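Local coordinates for protein quinoline 2-oxidoreductase medium subunit (Pseudomonas putida, PDB 1T3Q) that forms the medium subunit of a molybdenum hydroxylase that oxidises quinoline at its 2-position, carrying an FAD that probably takes part in electron transfer, at residues 124-127 with 128-132; 227-230 with 231-235. All coordinates share one frame; numbering follows the deposited sequence.

Interaction 1 (124-127 with 128-132)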
loop_
_atom_site.group_PDB
_atom_site.type_symbol
_atom_site.label_atom_id
_atom_site.label_comp_id
_atom_site.label_asym_id
_atom_site.label_seq_id
_atom_site.Cartn_x
_atom_site.Cartn_y
_atom_site.Cartn_z
ATOM N N MET C 124 20.557 15.683 -43.990
ATOM C CA MET C 124 21.677 16.626 -43.972
ATOM C C MET C 124 22.953 16.185 -44.697
ATOM O O MET C 124 23.534 16.968 -45.449
ATOM C CB MET C 124 21.994 17.051 -42.536
ATOM C CG MET C 124 20.900 17.904 -41.893
ATOM S SD MET C 124 20.444 19.391 -42.841
ATOM C CE MET C 124 19.079 18.785 -43.825
ATOM N N PRO C 125 23.415 14.941 -44.481
ATOM C CA PRO C 125 24.636 14.545 -45.194
ATOM C C PRO C 125 24.416 14.626 -46.702
ATOM O O PRO C 125 25.295 15.054 -47.448
ATOM C CB PRO C 125 24.868 13.112 -44.722
ATOM C CG PRO C 125 24.318 13.133 -43.320
ATOM C CD PRO C 125 23.027 13.923 -43.491
ATOM N N PHE C 126 23.231 14.207 -47.140
ATOM C CA PHE C 126 22.880 14.234 -48.552
ATOM C C PHE C 126 22.791 15.660 -49.081
ATOM O O PHE C 126 23.328 15.971 -50.144
ATOM C CB PHE C 126 21.531 13.539 -48.785
ATOM C CG PHE C 126 20.892 13.891 -50.103
ATOM C CD1 PHE C 126 21.385 13.370 -51.297
ATOM C CD2 PHE C 126 19.821 14.779 -50.155
ATOM C CE1 PHE C 126 20.822 13.731 -52.525
ATOM C CE2 PHE C 126 19.251 15.147 -51.376
ATOM C CZ PHE C 126 19.753 14.623 -52.563
ATOM N N LEU C 127 22.104 16.522 -48.340
ATOM C CA LEU C 127 21.922 17.907 -48.765
ATOM C C LEU C 127 23.210 18.724 -48.798
ATOM O O LEU C 127 23.490 19.418 -49.780
ATOM C CB LEU C 127 20.904 18.608 -47.864
ATOM C CG LEU C 127 20.513 20.020 -48.310
ATOM C CD1 LEU C 127 19.809 19.955 -49.664
ATOM C CD2 LEU C 127 19.604 20.653 -47.268
ATOM N N MET C 128 23.991 18.657 -47.728
ATOM C CA MET C 128 25.237 19.415 -47.680
ATOM C C MET C 128 26.155 19.055 -48.845
ATOM O O MET C 128 26.759 19.934 -49.458
ATOM C CB MET C 128 25.952 19.181 -46.349
ATOM C CG MET C 128 25.189 19.703 -45.142
ATOM S SD MET C 128 24.748 21.459 -45.276
ATOM C CE MET C 128 23.016 21.358 -45.804
ATOM N N ALA C 129 26.256 17.765 -49.153
ATOM C CA ALA C 129 27.100 17.320 -50.257
ATOM C C ALA C 129 26.566 17.879 -51.565
ATOM O O ALA C 129 27.319 18.401 -52.387
ATOM C CB ALA C 129 27.135 15.790 -50.319
ATOM N N THR C 130 25.253 17.774 -51.741
ATOM C CA THR C 130 24.582 18.246 -52.940
ATOM C C THR C 130 24.709 19.756 -53.137
ATOM O O THR C 130 24.820 20.238 -54.267
ATOM C CB THR C 130 23.089 17.849 -52.901
ATOM O OG1 THR C 130 22.984 16.420 -52.875
ATOM C CG2 THR C 130 22.356 18.378 -54.113
ATOM N N LEU C 131 24.689 20.502 -52.040
ATOM C CA LEU C 131 24.803 21.953 -52.116
ATOM C C LEU C 131 26.257 22.404 -52.168
ATOM O O LEU C 131 26.544 23.600 -52.171
ATOM C CB LEU C 131 24.103 22.598 -50.919
ATOM C CG LEU C 131 22.588 22.402 -50.906
ATOM C CD1 LEU C 131 22.005 23.027 -49.655
ATOM C CD2 LEU C 131 21.983 23.025 -52.160
ATOM N N GLY C 132 27.170 21.441 -52.208
ATOM C CA GLY C 132 28.586 21.761 -52.267
ATOM C C GLY C 132 29.090 22.535 -51.065
ATOM O O GLY C 132 29.860 23.483 -51.205
#

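Interaction 2 (227-230 with 231-235)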
loop_
_atom_site.group_PDB
_atom_site.type_symbol
_atom_site.label_atom_id
_atom_site.label_comp_id
_atom_site.label_asym_id
_atom_site.label_seq_id
_atom_site.Cartn_x
_atom_site.Cartn_y
_atom_site.Cartn_z
ATOM N N ASN C 227 22.048 15.357 -65.406
ATOM C CA ASN C 227 22.425 16.769 -65.482
ATOM C C ASN C 227 22.699 17.146 -66.936
ATOM O O ASN C 227 22.114 18.088 -67.473
ATOM C CB ASN C 227 23.698 17.040 -64.667
ATOM C CG ASN C 227 23.512 16.812 -63.177
ATOM O OD1 ASN C 227 24.466 16.919 -62.401
ATOM N ND2 ASN C 227 22.293 16.505 -62.769
ATOM N N ASP C 228 23.601 16.398 -67.561
ATOM C CA ASP C 228 23.992 16.635 -68.946
ATOM C C ASP C 228 22.808 16.560 -69.909
ATOM O O ASP C 228 22.693 17.371 -70.825
ATOM C CB ASP C 228 25.073 15.629 -69.357
ATOM C CG ASP C 228 26.388 15.841 -68.612
ATOM O OD1 ASP C 228 27.326 15.041 -68.819
ATOM O OD2 ASP C 228 26.487 16.809 -67.823
ATOM N N PHE C 229 21.928 15.588 -69.694
ATOM C CA PHE C 229 20.752 15.418 -70.542
ATOM C C PHE C 229 19.796 16.607 -70.485
ATOM O O PHE C 229 19.258 17.031 -71.509
ATOM C CB PHE C 229 19.989 14.155 -70.134
ATOM C CG PHE C 229 18.651 14.018 -70.801
ATOM C CD1 PHE C 229 18.556 13.607 -72.126
ATOM C CD2 PHE C 229 17.483 14.327 -70.112
ATOM C CE1 PHE C 229 17.315 13.503 -72.756
ATOM C CE2 PHE C 229 16.234 14.228 -70.734
ATOM C CZ PHE C 229 16.153 13.815 -72.055
ATOM N N LEU C 230 19.582 17.143 -69.290
ATOM C CA LEU C 230 18.666 18.261 -69.104
ATOM C C LEU C 230 19.110 19.597 -69.700
ATOM O O LEU C 230 18.276 20.457 -69.986
ATOM C CB LEU C 230 18.371 18.443 -67.610
ATOM C CG LEU C 230 17.495 17.367 -66.961
ATOM C CD1 LEU C 230 17.445 17.566 -65.454
ATOM C CD2 LEU C 230 16.094 17.430 -67.553
ATOM N N VAL C 231 20.413 19.773 -69.891
ATOM C CA VAL C 231 20.935 21.022 -70.442
ATOM C C VAL C 231 20.375 21.347 -71.825
ATOM O O VAL C 231 20.574 20.595 -72.782
ATOM C CB VAL C 231 22.475 20.991 -70.533
ATOM C CG1 VAL C 231 22.987 22.285 -71.156
ATOM C CG2 VAL C 231 23.069 20.804 -69.147
ATOM N N GLY C 232 19.670 22.475 -71.911
ATOM C CA GLY C 232 19.095 22.916 -73.169
ATOM C C GLY C 232 17.703 22.389 -73.468
ATOM O O GLY C 232 17.149 22.649 -74.537
ATOM N N LYS C 233 17.114 21.656 -72.535
ATOM C CA LYS C 233 15.791 21.113 -72.792
ATOM C C LYS C 233 14.640 21.797 -72.070
ATOM O O LYS C 233 14.806 22.358 -70.985
ATOM C CB LYS C 233 15.782 19.609 -72.492
ATOM C CG LYS C 233 16.700 18.835 -73.426
ATOM C CD LYS C 233 16.496 17.342 -73.349
ATOM C CE LYS C 233 17.392 16.643 -74.350
ATOM N NZ LYS C 233 18.823 16.975 -74.101
ATOM N N VAL C 234 13.479 21.785 -72.717
ATOM C CA VAL C 234 12.272 22.338 -72.133
ATOM C C VAL C 234 11.828 21.177 -71.262
ATOM O O VAL C 234 11.555 20.088 -71.768
ATOM C CB VAL C 234 11.187 22.608 -73.194
ATOM C CG1 VAL C 234 9.877 22.980 -72.513
ATOM C CG2 VAL C 234 11.637 23.725 -74.122
ATOM N N ILE C 235 11.776 21.401 -69.955
ATOM C CA ILE C 235 11.409 20.343 -69.033
ATOM C C ILE C 235 9.913 20.072 -68.921
ATOM O O ILE C 235 9.155 20.872 -68.373
ATOM C CB ILE C 235 11.990 20.631 -67.634
ATOM C CG1 ILE C 235 13.517 20.691 -67.728
ATOM C CG2 ILE C 235 11.559 19.549 -66.647
ATOM C CD1 ILE C 235 14.212 21.075 -66.442
HETATM O O HOH W 1 21.601 18.164 -73.354
#

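Interaction 1 (124-127 with 128-132)
The first torsions of F126 and T130 bring the threonine hydroxyl to the carbonyl and ring of the phenylalanine: F126 CG lies opposite its backbone N (chi1 162°), and T130 OG1 lies opposite its carbonyl carbon (chi1 -62°), turned back over the preceding turn. The setting is the end of helix 123-130, in the FAD-binding domain, closed by a Schellman motif at G132. T130 OG1 donates to F126 O at 2.8 Å, while T130 N donates to the same oxygen at 3.1 Å. The two donors approach from opposite faces of the carbonyl plane, so this oxygen is gripped twice and the threonine rotation is fixed. The hydroxyl also lies over one face of the F126 ring, offset toward the rim, with T130 OG1 3.5 Å from F126 CE1.

One residue further along, L127 meets L131, four residues on: L127 CG and L131 CD1 are 3.6 Å apart, and L127 CD1 adds to the patch. The M128 chain bends at its second and third torsions, which returns M128 CE to L127 CD2 at 3.8 Å. The helical bond from M128 N to M124 O measures 2.9 Å. Strand 177-183 covers one side, with F180 on F126 and W178 on T130 and L131; M124 packs on helices 92-97 and 111-117, and its side chain lies near that of the FAD-binding residue E123.

L131 N still donates to L127 O, at 2.8 Å, and G132 is the first residue to leave helical backbone angles, with a positive phi (62°); G132 N bonds back to A129 O at 3.0 Å.

Interaction 2 (227-230 with 231-235)
K233 folds back over the end of helix 224-230 and lays its chain across the ring of F229. K233 CB starts 3.6 Å from L230 O, and CG continues past F229 O. K233 CD stands over one face of the F229 ring, offset toward the rim and 3.8 Å from F229 CZ. K233 CE approaches to 3.5 Å from F229 CE1, a CH-pi contact over the same face. A bend at the last torsion (chi4 58°) then turns the ammonium away from the extended course of the chain, with K233 NZ 2.6 Å from F229 O and the donor in the carbonyl plane. The ammonium also makes a cation-pi contact, with K233 NZ 4.3 Å from the F229 ring centroid and 27° off the normal. One residue thus offers the lysine both a ring face and a carbonyl oxygen, and the positive charge probably polarises that carbonyl. An alanine in place of K233 would probably leave F229 O without its ammonium partner and the covered ring face without its CH-pi and cation-pi contacts.

T239, T242 and L246 of helix 237-248 also touch the F229 side chain. A water within hydrogen-bonding distance of D228 O and V231 O, with more acceptors around it than protons, probably bridges the last helical turn and the loop. Deeper in, L230 CD2 meets I235 CG1 at 4.2 Å, the two side chains crossing at about a right angle, while I235 reaches I276 and A280 of helix 261-284.

The backbone bond from K233 N to L230 O, 3.0 Å long with an N-H...O angle of 160°, closes a type II beta turn that starts on the last helical residue, L230, with G232 at its positive-phi third position, as is characteristic of this turn type.

Interaction 1 precedes interaction 2 along the chain; their centres lie 22 Å apart, nearest atoms about 9 Å. Both sit at helix ends: 124-132 in the FAD-binding domain, near the chain's centre, and 227-235 in the C-terminal flavoprotein domain, about 26 Å from that centre. The latter's four-stranded sheet links them: its edge strand 177-183 lies against the helix of interaction 1, Q222 of the other edge strand bonds weakly to T130 OG1, and strand 205-214 meets 227-235 through I211 on L230 and backbone bonds from C206 to G232 and K233. Interaction 1 thus probably lies where the two parts meet, its P125 side chain about 6 Å from the FAD, and interaction 2 at a peripheral turn.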